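Local coordinates for pumilio domain-containing protein 7 (Caenorhabditis elegans, PDB 3V71) that binds a consensus sequence in mRNA 3'-untranslated regions and modulates mRNA expression and stability, acting redundantly with its relatives in oocyte formation and early embryonic cell divisions, at residues V165-S169 and L209-L213; C221-S225 and N259-M263; R248-D253 and F279-L284; I326-L331 and Y347-Y351; F73-V79 and R110-A115. All coordinates share one frame. Residues are numbered along the deposited sequence.

Interaction 1 (V165-S169 and L209-L213)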
# COMPACT_ATOMS: atom_id res chain seq x y z
N VAL A 165 -8.85 7.91 9.19
CA VAL A 165 -9.25 6.60 9.68
C VAL A 165 -10.76 6.53 9.89
O VAL A 165 -11.40 5.56 9.51
CB VAL A 165 -8.54 6.27 11.00
CG1 VAL A 165 -9.18 5.05 11.64
CG2 VAL A 165 -7.07 6.05 10.75
N HIS A 166 -11.32 7.56 10.50
CA HIS A 166 -12.77 7.61 10.68
C HIS A 166 -13.46 7.62 9.33
O HIS A 166 -14.59 7.15 9.21
CB HIS A 166 -13.19 8.82 11.51
CG HIS A 166 -12.86 8.70 12.97
ND1 HIS A 166 -11.57 8.75 13.45
CD2 HIS A 166 -13.66 8.51 14.05
CE1 HIS A 166 -11.59 8.61 14.76
NE2 HIS A 166 -12.84 8.46 15.15
N PHE A 167 -12.78 8.14 8.31
CA PHE A 167 -13.32 8.15 6.96
C PHE A 167 -13.43 6.72 6.41
O PHE A 167 -14.46 6.33 5.87
CB PHE A 167 -12.47 9.02 6.04
CG PHE A 167 -12.68 8.74 4.58
CD1 PHE A 167 -13.85 9.13 3.94
CD2 PHE A 167 -11.71 8.08 3.84
CE1 PHE A 167 -14.04 8.87 2.60
CE2 PHE A 167 -11.90 7.81 2.49
CZ PHE A 167 -13.06 8.21 1.87
N LEU A 168 -12.36 5.95 6.56
CA LEU A 168 -12.34 4.57 6.09
C LEU A 168 -13.30 3.65 6.86
O LEU A 168 -14.03 2.86 6.25
CB LEU A 168 -10.92 4.02 6.16
CG LEU A 168 -9.91 4.59 5.17
CD1 LEU A 168 -8.53 4.06 5.49
CD2 LEU A 168 -10.31 4.24 3.74
N SER A 169 -13.27 3.75 8.18
CA SER A 169 -14.15 2.95 9.03
C SER A 169 -15.62 3.23 8.70
O SER A 169 -16.43 2.32 8.64
CB SER A 169 -13.89 3.24 10.50
OG SER A 169 -14.27 4.56 10.83
N LEU A 209 -7.40 1.94 16.37
CA LEU A 209 -7.74 2.50 15.07
C LEU A 209 -7.59 1.43 14.01
O LEU A 209 -8.39 1.34 13.08
CB LEU A 209 -6.86 3.71 14.75
CG LEU A 209 -7.15 4.98 15.56
CD1 LEU A 209 -5.96 5.93 15.52
CD2 LEU A 209 -8.42 5.67 15.09
N LEU A 210 -6.57 0.60 14.18
CA LEU A 210 -6.34 -0.54 13.31
C LEU A 210 -7.50 -1.52 13.38
O LEU A 210 -7.92 -2.07 12.37
CB LEU A 210 -5.06 -1.27 13.73
CG LEU A 210 -4.50 -2.34 12.80
CD1 LEU A 210 -4.22 -1.76 11.42
CD2 LEU A 210 -3.24 -2.94 13.40
N HIS A 211 -8.02 -1.72 14.59
CA HIS A 211 -9.05 -2.72 14.81
C HIS A 211 -10.35 -2.38 14.10
O HIS A 211 -10.98 -3.25 13.51
CB HIS A 211 -9.30 -2.94 16.31
CG HIS A 211 -10.23 -4.08 16.59
ND1 HIS A 211 -9.84 -5.40 16.51
CD2 HIS A 211 -11.55 -4.10 16.90
CE1 HIS A 211 -10.87 -6.18 16.78
NE2 HIS A 211 -11.92 -5.42 17.02
N SER A 212 -10.75 -1.12 14.17
CA SER A 212 -11.99 -0.69 13.52
C SER A 212 -11.83 -0.80 12.01
O SER A 212 -12.78 -1.07 11.28
CB SER A 212 -12.34 0.75 13.89
OG SER A 212 -11.38 1.66 13.37
N LEU A 213 -10.60 -0.59 11.55
CA LEU A 213 -10.27 -0.74 10.15
C LEU A 213 -10.28 -2.21 9.78
O LEU A 213 -10.97 -2.63 8.86
CB LEU A 213 -8.89 -0.17 9.89
CG LEU A 213 -8.81 0.71 8.66
CD1 LEU A 213 -8.91 2.17 9.09
CD2 LEU A 213 -7.53 0.43 7.87

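Interaction 2 (C221-S225 and N259-M263)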
# COMPACT_ATOMS: atom_id res chain seq x y z
N CYS A 221 -13.57 -10.12 3.66
CA CYS A 221 -12.42 -10.87 3.19
C CYS A 221 -12.64 -11.56 1.84
O CYS A 221 -11.79 -11.46 0.95
CB CYS A 221 -12.01 -11.90 4.23
SG CYS A 221 -10.48 -12.75 3.82
N TYR A 222 -13.76 -12.25 1.69
CA TYR A 222 -14.02 -13.07 0.51
C TYR A 222 -14.11 -12.26 -0.79
O TYR A 222 -13.50 -12.63 -1.80
CB TYR A 222 -15.30 -13.87 0.69
CG TYR A 222 -15.50 -14.94 -0.36
CD1 TYR A 222 -15.16 -16.26 -0.10
CD2 TYR A 222 -16.04 -14.63 -1.61
CE1 TYR A 222 -15.34 -17.24 -1.04
CE2 TYR A 222 -16.23 -15.61 -2.56
CZ TYR A 222 -15.87 -16.92 -2.27
OH TYR A 222 -16.06 -17.92 -3.19
N ARG A 223 -14.89 -11.19 -0.75
CA ARG A 223 -14.99 -10.27 -1.88
C ARG A 223 -13.65 -9.60 -2.13
O ARG A 223 -13.24 -9.41 -3.27
CB ARG A 223 -16.07 -9.22 -1.65
CG ARG A 223 -16.12 -8.14 -2.73
CD ARG A 223 -17.33 -7.23 -2.55
NE ARG A 223 -18.57 -8.00 -2.52
CZ ARG A 223 -19.30 -8.27 -3.60
NH1 ARG A 223 -18.92 -7.82 -4.79
NH2 ARG A 223 -20.42 -8.98 -3.48
N LEU A 224 -12.96 -9.24 -1.05
CA LEU A 224 -11.67 -8.58 -1.17
C LEU A 224 -10.61 -9.50 -1.77
O LEU A 224 -9.84 -9.10 -2.65
CB LEU A 224 -11.20 -8.08 0.19
CG LEU A 224 -11.94 -6.88 0.76
CD1 LEU A 224 -11.32 -6.47 2.08
CD2 LEU A 224 -11.94 -5.72 -0.22
N SER A 225 -10.57 -10.74 -1.30
CA SER A 225 -9.57 -11.70 -1.74
C SER A 225 -9.75 -12.05 -3.21
O SER A 225 -8.81 -12.44 -3.90
CB SER A 225 -9.65 -12.95 -0.88
OG SER A 225 -9.57 -12.61 0.49
N ASN A 259 -13.43 -22.36 2.85
CA ASN A 259 -13.53 -21.71 1.55
C ASN A 259 -12.40 -22.08 0.58
O ASN A 259 -12.38 -21.60 -0.55
CB ASN A 259 -13.57 -20.20 1.71
CG ASN A 259 -14.97 -19.67 1.93
OD1 ASN A 259 -15.94 -20.24 1.43
ND2 ASN A 259 -15.08 -18.58 2.67
N LEU A 260 -11.48 -22.92 1.02
CA LEU A 260 -10.27 -23.22 0.25
C LEU A 260 -10.53 -23.62 -1.20
O LEU A 260 -9.94 -23.05 -2.11
CB LEU A 260 -9.45 -24.31 0.94
CG LEU A 260 -8.76 -23.87 2.22
CD1 LEU A 260 -7.76 -24.91 2.66
CD2 LEU A 260 -8.08 -22.54 2.02
N LEU A 261 -11.40 -24.60 -1.40
CA LEU A 261 -11.67 -25.13 -2.74
C LEU A 261 -12.11 -24.08 -3.75
O LEU A 261 -11.56 -24.02 -4.84
CB LEU A 261 -12.71 -26.25 -2.69
CG LEU A 261 -13.07 -26.84 -4.06
CD1 LEU A 261 -11.95 -27.73 -4.58
CD2 LEU A 261 -14.39 -27.60 -4.02
N SER A 262 -13.10 -23.28 -3.42
CA SER A 262 -13.59 -22.31 -4.39
C SER A 262 -12.58 -21.19 -4.60
O SER A 262 -12.38 -20.73 -5.74
CB SER A 262 -14.94 -21.72 -3.97
OG SER A 262 -14.77 -20.75 -2.95
N MET A 263 -11.95 -20.76 -3.51
CA MET A 263 -10.98 -19.66 -3.57
C MET A 263 -9.74 -20.03 -4.35
O MET A 263 -9.17 -19.19 -5.03
CB MET A 263 -10.58 -19.22 -2.16
CG MET A 263 -11.75 -18.85 -1.28
SD MET A 263 -11.26 -17.75 0.05
CE MET A 263 -10.91 -16.26 -0.88

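Interaction 3 (R248-D253 and F279-L284)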
# COMPACT_ATOMS: atom_id res chain seq x y z
N ARG A 248 -4.15 -12.22 10.72
CA ARG A 248 -3.82 -13.29 9.79
C ARG A 248 -4.65 -14.52 10.16
O ARG A 248 -5.36 -15.08 9.32
CB ARG A 248 -2.33 -13.61 9.90
CG ARG A 248 -1.84 -14.67 8.96
CD ARG A 248 -1.20 -15.81 9.73
NE ARG A 248 0.16 -15.53 10.19
CZ ARG A 248 0.61 -15.80 11.42
NH1 ARG A 248 -0.20 -16.35 12.32
NH2 ARG A 248 1.87 -15.52 11.74
N ASP A 249 -4.56 -14.89 11.43
CA ASP A 249 -5.24 -16.06 11.98
C ASP A 249 -6.75 -15.99 11.86
O ASP A 249 -7.41 -16.99 11.53
CB ASP A 249 -4.83 -16.23 13.43
CG ASP A 249 -3.35 -16.48 13.59
OD1 ASP A 249 -2.67 -16.67 12.56
OD2 ASP A 249 -2.86 -16.48 14.75
N THR A 250 -7.31 -14.82 12.14
CA THR A 250 -8.75 -14.64 12.06
C THR A 250 -9.22 -14.73 10.63
O THR A 250 -10.26 -15.33 10.34
CB THR A 250 -9.18 -13.28 12.60
OG1 THR A 250 -8.50 -13.02 13.83
CG2 THR A 250 -10.69 -13.25 12.81
N ILE A 251 -8.46 -14.12 9.72
CA ILE A 251 -8.79 -14.14 8.31
C ILE A 251 -8.72 -15.56 7.78
O ILE A 251 -9.63 -16.02 7.09
CB ILE A 251 -7.84 -13.25 7.51
CG1 ILE A 251 -8.31 -11.80 7.55
CG2 ILE A 251 -7.77 -13.71 6.06
CD1 ILE A 251 -7.35 -10.83 6.88
N ILE A 252 -7.64 -16.27 8.11
CA ILE A 252 -7.53 -17.68 7.73
C ILE A 252 -8.66 -18.50 8.35
O ILE A 252 -9.31 -19.30 7.68
CB ILE A 252 -6.20 -18.29 8.18
CG1 ILE A 252 -5.04 -17.75 7.35
CG2 ILE A 252 -6.24 -19.80 8.05
CD1 ILE A 252 -3.71 -18.40 7.70
N ASP A 253 -8.89 -18.28 9.64
CA ASP A 253 -9.85 -19.09 10.39
C ASP A 253 -11.30 -18.83 10.00
O ASP A 253 -12.10 -19.76 9.95
CB ASP A 253 -9.65 -18.86 11.89
CG ASP A 253 -9.68 -20.17 12.69
OD1 ASP A 253 -10.37 -21.12 12.25
OD2 ASP A 253 -9.02 -20.24 13.76
N PHE A 279 2.19 -18.86 5.40
CA PHE A 279 2.34 -18.15 6.67
C PHE A 279 1.46 -18.63 7.81
O PHE A 279 1.62 -18.19 8.95
CB PHE A 279 2.20 -16.63 6.46
CG PHE A 279 3.25 -16.08 5.57
CD1 PHE A 279 4.53 -15.86 6.06
CD2 PHE A 279 3.00 -15.84 4.23
CE1 PHE A 279 5.53 -15.37 5.22
CE2 PHE A 279 3.99 -15.35 3.39
CZ PHE A 279 5.25 -15.12 3.89
N ALA A 280 0.56 -19.55 7.51
CA ALA A 280 -0.30 -20.13 8.54
C ALA A 280 0.56 -20.81 9.59
O ALA A 280 1.48 -21.56 9.26
CB ALA A 280 -1.26 -21.11 7.91
N PRO A 281 0.26 -20.56 10.88
CA PRO A 281 0.84 -21.32 11.99
C PRO A 281 0.47 -22.81 11.87
O PRO A 281 -0.52 -23.13 11.21
CB PRO A 281 0.18 -20.69 13.23
CG PRO A 281 -1.06 -20.02 12.71
CD PRO A 281 -0.69 -19.53 11.35
N PRO A 282 1.23 -23.69 12.54
CA PRO A 282 1.15 -25.15 12.33
C PRO A 282 -0.25 -25.77 12.52
O PRO A 282 -0.59 -26.71 11.80
CB PRO A 282 2.13 -25.70 13.38
CG PRO A 282 2.17 -24.65 14.44
CD PRO A 282 2.08 -23.35 13.69
N ALA A 283 -1.02 -25.26 13.48
CA ALA A 283 -2.36 -25.79 13.75
C ALA A 283 -3.39 -25.33 12.72
O ALA A 283 -4.36 -26.04 12.44
CB ALA A 283 -2.81 -25.41 15.15
N LEU A 284 -3.19 -24.14 12.17
CA LEU A 284 -4.02 -23.66 11.08
C LEU A 284 -3.58 -24.32 9.77
O LEU A 284 -4.40 -24.62 8.91
CB LEU A 284 -3.97 -22.14 10.98
CG LEU A 284 -4.93 -21.41 11.92
CD1 LEU A 284 -4.91 -19.90 11.70
CD2 LEU A 284 -6.34 -21.95 11.75

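Interaction 4 (I326-L331 and Y347-Y351)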
# COMPACT_ATOMS: atom_id res chain seq x y z
N ILE A 326 5.88 -26.40 0.44
CA ILE A 326 5.86 -26.35 1.90
C ILE A 326 6.28 -27.66 2.57
O ILE A 326 7.16 -27.65 3.44
CB ILE A 326 4.47 -25.93 2.40
CG1 ILE A 326 4.16 -24.51 1.93
CG2 ILE A 326 4.38 -26.06 3.92
CD1 ILE A 326 2.91 -23.91 2.56
N CYS A 327 5.67 -28.77 2.18
CA CYS A 327 5.99 -30.06 2.79
C CYS A 327 7.47 -30.43 2.68
O CYS A 327 8.12 -30.72 3.69
CB CYS A 327 5.14 -31.17 2.19
SG CYS A 327 3.45 -31.14 2.76
N THR A 328 7.99 -30.42 1.47
CA THR A 328 9.35 -30.89 1.23
C THR A 328 10.40 -29.99 1.88
O THR A 328 11.40 -30.47 2.42
CB THR A 328 9.64 -31.05 -0.27
OG1 THR A 328 9.60 -29.78 -0.92
CG2 THR A 328 8.59 -31.96 -0.90
N ALA A 329 10.17 -28.67 1.83
CA ALA A 329 11.05 -27.72 2.51
C ALA A 329 11.16 -28.06 3.99
O ALA A 329 12.23 -27.97 4.59
CB ALA A 329 10.53 -26.31 2.32
N ALA A 330 10.03 -28.45 4.58
CA ALA A 330 10.00 -28.85 5.98
C ALA A 330 10.65 -30.21 6.18
O ALA A 330 10.97 -30.60 7.30
CB ALA A 330 8.57 -28.88 6.47
N LEU A 331 10.85 -30.94 5.09
CA LEU A 331 11.48 -32.24 5.16
C LEU A 331 12.97 -32.16 4.78
O LEU A 331 13.45 -32.94 3.98
CB LEU A 331 10.73 -33.24 4.27
CG LEU A 331 9.60 -34.08 4.87
CD1 LEU A 331 9.12 -33.55 6.21
CD2 LEU A 331 8.43 -34.21 3.90
N TYR A 347 3.88 -33.85 8.16
CA TYR A 347 4.33 -33.39 6.85
C TYR A 347 4.56 -34.59 5.94
O TYR A 347 4.13 -34.61 4.79
CB TYR A 347 5.65 -32.62 7.01
CG TYR A 347 5.49 -31.15 7.32
CD1 TYR A 347 5.32 -30.23 6.29
CD2 TYR A 347 5.55 -30.68 8.62
CE1 TYR A 347 5.19 -28.87 6.56
CE2 TYR A 347 5.42 -29.32 8.90
CZ TYR A 347 5.24 -28.42 7.86
OH TYR A 347 5.12 -27.06 8.12
N SER A 348 5.26 -35.58 6.48
CA SER A 348 5.52 -36.82 5.76
C SER A 348 4.22 -37.43 5.26
O SER A 348 4.15 -37.95 4.15
CB SER A 348 6.24 -37.81 6.68
OG SER A 348 6.65 -38.95 5.96
N GLY A 349 3.19 -37.36 6.09
CA GLY A 349 1.89 -37.87 5.72
C GLY A 349 1.36 -37.18 4.47
O GLY A 349 0.82 -37.83 3.58
N TRP A 350 1.55 -35.86 4.42
CA TRP A 350 1.00 -35.04 3.34
C TRP A 350 1.77 -35.19 2.03
O TRP A 350 1.19 -35.33 0.96
CB TRP A 350 0.99 -33.58 3.76
CG TRP A 350 0.16 -33.33 4.97
CD1 TRP A 350 -0.92 -34.05 5.39
CD2 TRP A 350 0.33 -32.28 5.93
NE1 TRP A 350 -1.44 -33.51 6.54
CE2 TRP A 350 -0.68 -32.43 6.90
CE3 TRP A 350 1.25 -31.23 6.07
CZ2 TRP A 350 -0.80 -31.56 7.99
CZ3 TRP A 350 1.13 -30.37 7.15
CH2 TRP A 350 0.11 -30.54 8.10
N TYR A 351 3.09 -35.16 2.12
CA TYR A 351 3.88 -35.35 0.93
C TYR A 351 3.48 -36.66 0.29
O TYR A 351 3.30 -36.74 -0.92
CB TYR A 351 5.38 -35.30 1.24
CG TYR A 351 6.22 -35.62 0.04
CD1 TYR A 351 6.23 -34.78 -1.06
CD2 TYR A 351 7.00 -36.76 0.00
CE1 TYR A 351 6.99 -35.08 -2.18
CE2 TYR A 351 7.77 -37.07 -1.11
CZ TYR A 351 7.76 -36.22 -2.20
OH TYR A 351 8.52 -36.53 -3.30

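Interaction 5 (F73-V79 and R110-A115)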
# COMPACT_ATOMS: atom_id res chain seq x y z
N PHE A 73 10.42 23.28 -8.76
CA PHE A 73 11.66 23.06 -8.03
C PHE A 73 12.06 24.27 -7.19
O PHE A 73 12.60 24.11 -6.09
CB PHE A 73 12.79 22.67 -8.99
CG PHE A 73 12.63 21.29 -9.58
CD1 PHE A 73 12.83 20.16 -8.81
CD2 PHE A 73 12.27 21.13 -10.92
CE1 PHE A 73 12.68 18.90 -9.35
CE2 PHE A 73 12.12 19.88 -11.46
CZ PHE A 73 12.32 18.75 -10.68
N ILE A 74 11.80 25.47 -7.69
CA ILE A 74 12.14 26.67 -6.95
C ILE A 74 11.12 26.91 -5.84
O ILE A 74 11.48 27.39 -4.76
CB ILE A 74 12.27 27.92 -7.86
CG1 ILE A 74 12.83 29.11 -7.07
CG2 ILE A 74 10.94 28.29 -8.48
CD1 ILE A 74 14.19 28.86 -6.45
N VAL A 75 9.87 26.57 -6.09
CA VAL A 75 8.86 26.68 -5.05
C VAL A 75 9.22 25.73 -3.91
O VAL A 75 8.92 25.99 -2.74
CB VAL A 75 7.46 26.35 -5.56
CG1 VAL A 75 6.43 26.53 -4.45
CG2 VAL A 75 7.12 27.22 -6.75
N GLN A 76 9.87 24.63 -4.27
CA GLN A 76 10.32 23.66 -3.29
C GLN A 76 11.45 24.21 -2.47
O GLN A 76 11.45 24.11 -1.24
CB GLN A 76 10.75 22.37 -3.97
CG GLN A 76 9.58 21.56 -4.49
CD GLN A 76 10.00 20.17 -4.90
OE1 GLN A 76 10.56 19.43 -4.09
NE2 GLN A 76 9.74 19.80 -6.16
N LYS A 77 12.42 24.80 -3.15
CA LYS A 77 13.53 25.46 -2.47
C LYS A 77 12.97 26.47 -1.49
O LYS A 77 13.45 26.57 -0.37
CB LYS A 77 14.44 26.15 -3.48
CG LYS A 77 15.73 26.67 -2.88
CD LYS A 77 16.64 25.54 -2.44
CE LYS A 77 18.01 26.08 -2.04
NZ LYS A 77 18.95 24.98 -1.70
N LEU A 78 11.95 27.21 -1.91
CA LEU A 78 11.33 28.21 -1.04
C LEU A 78 10.76 27.58 0.22
O LEU A 78 10.69 28.21 1.27
CB LEU A 78 10.19 28.94 -1.75
CG LEU A 78 10.43 29.88 -2.93
CD1 LEU A 78 9.18 30.72 -3.11
CD2 LEU A 78 11.63 30.77 -2.72
N VAL A 79 10.34 26.33 0.09
CA VAL A 79 9.61 25.63 1.14
C VAL A 79 10.53 25.04 2.22
O VAL A 79 10.31 25.24 3.42
CB VAL A 79 8.71 24.54 0.53
CG1 VAL A 79 8.15 23.61 1.61
CG2 VAL A 79 7.58 25.19 -0.26
N ARG A 110 4.18 17.67 -5.52
CA ARG A 110 5.46 17.59 -4.83
C ARG A 110 5.65 18.74 -3.87
O ARG A 110 6.33 18.61 -2.85
CB ARG A 110 6.60 17.58 -5.84
CG ARG A 110 6.39 16.63 -6.99
CD ARG A 110 7.37 16.91 -8.09
NE ARG A 110 7.29 15.93 -9.17
CZ ARG A 110 8.03 15.98 -10.27
NH1 ARG A 110 8.92 16.97 -10.43
NH2 ARG A 110 7.90 15.04 -11.20
N VAL A 111 5.06 19.88 -4.20
CA VAL A 111 5.15 21.04 -3.34
C VAL A 111 4.28 20.83 -2.10
O VAL A 111 4.70 21.10 -0.97
CB VAL A 111 4.70 22.32 -4.07
CG1 VAL A 111 4.76 23.52 -3.12
CG2 VAL A 111 5.56 22.56 -5.31
N VAL A 112 3.07 20.33 -2.33
CA VAL A 112 2.15 20.02 -1.25
C VAL A 112 2.82 19.06 -0.29
O VAL A 112 2.75 19.22 0.93
CB VAL A 112 0.88 19.34 -1.77
CG1 VAL A 112 -0.12 19.19 -0.65
CG2 VAL A 112 0.27 20.13 -2.92
N GLN A 113 3.47 18.05 -0.86
CA GLN A 113 4.11 16.99 -0.09
C GLN A 113 5.25 17.53 0.75
O GLN A 113 5.32 17.26 1.94
CB GLN A 113 4.66 15.92 -1.02
CG GLN A 113 3.61 15.03 -1.64
CD GLN A 113 4.24 13.87 -2.35
OE1 GLN A 113 4.78 12.97 -1.71
NE2 GLN A 113 4.22 13.89 -3.68
N LEU A 114 6.14 18.27 0.10
CA LEU A 114 7.28 18.86 0.78
C LEU A 114 6.81 19.74 1.92
O LEU A 114 7.36 19.71 3.01
CB LEU A 114 8.13 19.67 -0.20
CG LEU A 114 9.64 19.48 -0.02
CD1 LEU A 114 10.40 20.02 -1.21
CD2 LEU A 114 10.13 20.11 1.26
N ALA A 115 5.77 20.53 1.66
CA ALA A 115 5.15 21.34 2.70
C ALA A 115 4.94 20.48 3.93
O ALA A 115 5.51 20.75 5.00
CB ALA A 115 3.83 21.90 2.23

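Interaction 1 (V165-S169 and L209-L213)
Val165 lays its CG1 methyl against two leucines of the facing helix, 3.6 Å from Leu209 CD2 and 3.9 Å from Leu213 CD1. A short beta-branched side chain suits this place because its CA-to-CB bond already points toward the partner and its methyls need to reach only a little way. The leucines start sideways and swing their longer ends into the gap from successive turns. Leu168 adds a second layer, its CB lying 4.0 Å from Leu213 CD1, so Leu213 touches both Val165 and Leu168. Beyond this apolar patch the two small serines allow the backbones to approach: the CA atoms of Ser169 and Leu213 are 5.5 Å apart, and Ser169 CB is 4.1 Å from Ser212 OG. Each serine turns its hydroxyl back to its own helix, Ser169 OG donating to His166 O at 3.1 Å and Ser212 OG to Leu209 O at 3.0 Å, so neither leaves its polar group stranded at the interface. His166, at the exposed margin, brings CE1 to 4.3 Å from Leu209 CD2, while its ND1 is hydrogen-bonded to Thr162 O. The segment axes run nearly parallel, 23° apart and 9.5 Å at closest approach, consistent with helices 162-169 and 203-218 being third helices of successive Pumilio repeats. Helix 173-179 packs against the pair, its Leu174 touching both Leu168 and Leu213, and Val158 covers Leu209.

Interaction 2 (C221-S225 and N259-M263)
In the stacked three-helix units of a PUF domain, equivalent helices of neighbouring repeats face one another, and this contact joins the short first helices of predicted Pumilio repeats 6 and 7. Tyr222 spans most of the gap. Its hydroxyl OH forms a 3.1 Å hydrogen bond with Ser262 OG, a pairing well placed at an exposed margin where both polar ends can meet solvent. Asn259 ND2 comes to the ring edge, 3.6 Å from Tyr222 CD1, while also donating to Cys255 O. Deeper in, flexible Met263 bends toward the other helix: its CG is 3.9 Å from Tyr222 CE1, and its SD makes an oblique Met-aromatic contact, 5.0 Å from the Tyr222 ring centroid. The Met263 CE methyl ends 3.5 Å from Ser225 CB, where a small side chain leaves it room; Ser225 OG is turned back to Cys221 O at 2.5 Å. Around them, Met263 also packs on Leu256 of helix 244-256 and on Ala269 and Ile273 of helix 269-279, whose Val272 touches Ser225.

Interaction 3 (R248-D253 and F279-L284)
Leu284, Ile252 and Arg248 give up the most surface here, and between them they describe the joint. Leu284, on the first turn of its helix, projects toward helix 244-256 and fits its branched end among three residues: CD1 is 3.8 Å from Asp249 O and 3.9 Å from Ile252 CG2, and CD2 is 3.8 Å from Asp253 OD2. A leucine is long enough to bridge the gap where the CA atoms of Asp253 and Leu284 are 7.4 Å apart. Ile252 meets it with one methyl and uses the other end of its side chain, CD1, to touch Ala280 CB at 3.7 Å, so it covers both the linker and the helix that follows. Arg248 works at the partly exposed side. Its guanidinium is held by a salt bridge from NH1 to Asp249 OD1 at 2.5 Å. Phe279 O sits over one guanidinium face, 3.3 Å from Arg248 NE, but the angle is too poor for a hydrogen bond. Pro281 takes the N-cap position before helix 282-292, where a residue lacking an amide hydrogen costs no helical bond, and its CD methylene lies 3.4 Å from Arg248 NH1 and 3.7 Å from Asp249 OD1. The contact thus joins the third helix of predicted Pumilio repeat 6 to the helix 269-279 to 282-292 turn of predicted repeat 7, with Ile238 of helix 231-238 touching both Arg248 and Phe279, and Leu257 packing on Leu284.

Interaction 4 (I326-L331 and Y347-Y351)
This is an aromatic-rich helix-helix contact between the C-terminal end of helix 316-330, in predicted Pumilio repeat 8, and the start of the long helix 344-365 that follows it. The short segments cross at -134°, so their directions are more antiparallel than parallel, with axes 9.1 Å apart at closest approach. Tyr347 dominates. Ala330 CB lies over its ring face, 3.5 Å from the centroid, in a CH-pi contact where the short alanine side chain lets the helix come close to the ring; Ile326 CG2 is 3.9 Å from Tyr347 CE1, and Leu331 CD1 3.7 Å from Tyr347 CB. Cys327 fills the middle, where a compact, polarisable thiol fits between backbones: its SG is 3.6 Å from Trp350 CB and makes sulfur-aromatic contacts, at the edge of the Trp350 six-membered ring (5.3 Å from its centroid) and obliquely to the Tyr347 ring centroid at 5.4 Å. Toward the other margin, Thr328 CG2 touches Tyr351 CD1 at 3.7 Å, while Tyr351 OH is hydrogen-bonded near the C terminus, with Val378 O its strongest partner. Met289 of helix 282-292 packs on both Cys327 and Trp350, Leu285 covers Tyr347, and helix 269-279 meets Ile326 through Phe277 and Leu278.

Interaction 5 (F73-V79 and R110-A115)
Arg110 opens the segment at the edge of a contact between the second helices of predicted Pumilio repeats 2 and 3, the helices that in PUF proteins line the concave RNA-binding face; the nearest atom of the contact is about 9 Å from the bound RNA. Extended along its length, Arg110 brings NH1 to 3.8 Å from Phe73 CZ, which lies near the guanidinium plane, while Arg110 CB is 3.9 Å from Gln76 NE2. At this partly exposed end the aliphatic start of the long chain packs on Gln76 while the guanidinium reaches the ring of exposed Phe73. One residue on, Val111 enters the buried side: its CG1 meets Val75 CG1 at 3.7 Å and Val79 CG2 at 4.3 Å, compact valines letting the helices run side by side, 11° from parallel with axes 9.6 Å apart. Gln76 CG lies 4.2 Å from Val111 CG2, and Gln76 NE2 is hydrogen-bonded to Asn72 OD1, one turn earlier in the same helix. Leu114 returns to the interface a turn after Arg110, with CD2 4.0 Å from Val79 CG1 and CD1 2.9 Å from Gln76 OE1, tighter than an ordinary van der Waals contact and not a hydrogen bond. Ala115 closes the segment, its small side chain leaving room for Val79, whose CG1 methyl comes to 3.9 Å from the Ala115 backbone N.

In the fold
Starting from the N terminus, interaction 5 comes first, closing a loop of 30 residues between predicted repeats 2 and 3. Interaction 1 follows, joining helices 162-169 and 203-218 across 39 intervening residues. Interactions 2 and 3 then cross: their segments alternate along the chain, so predicted repeats 6 and 7 are tied twice, through their first helices and through the third helix of one and the turn before the third helix of the other. The two contacts touch, Cys221 SG lying 3.6 Å from Ile251 CG2. Interaction 4 closes last, folding helix 344-365 back against helix 316-330. None nest; the centres of interactions 4 and 5, the most widely separated pair, lie about 55 Å apart.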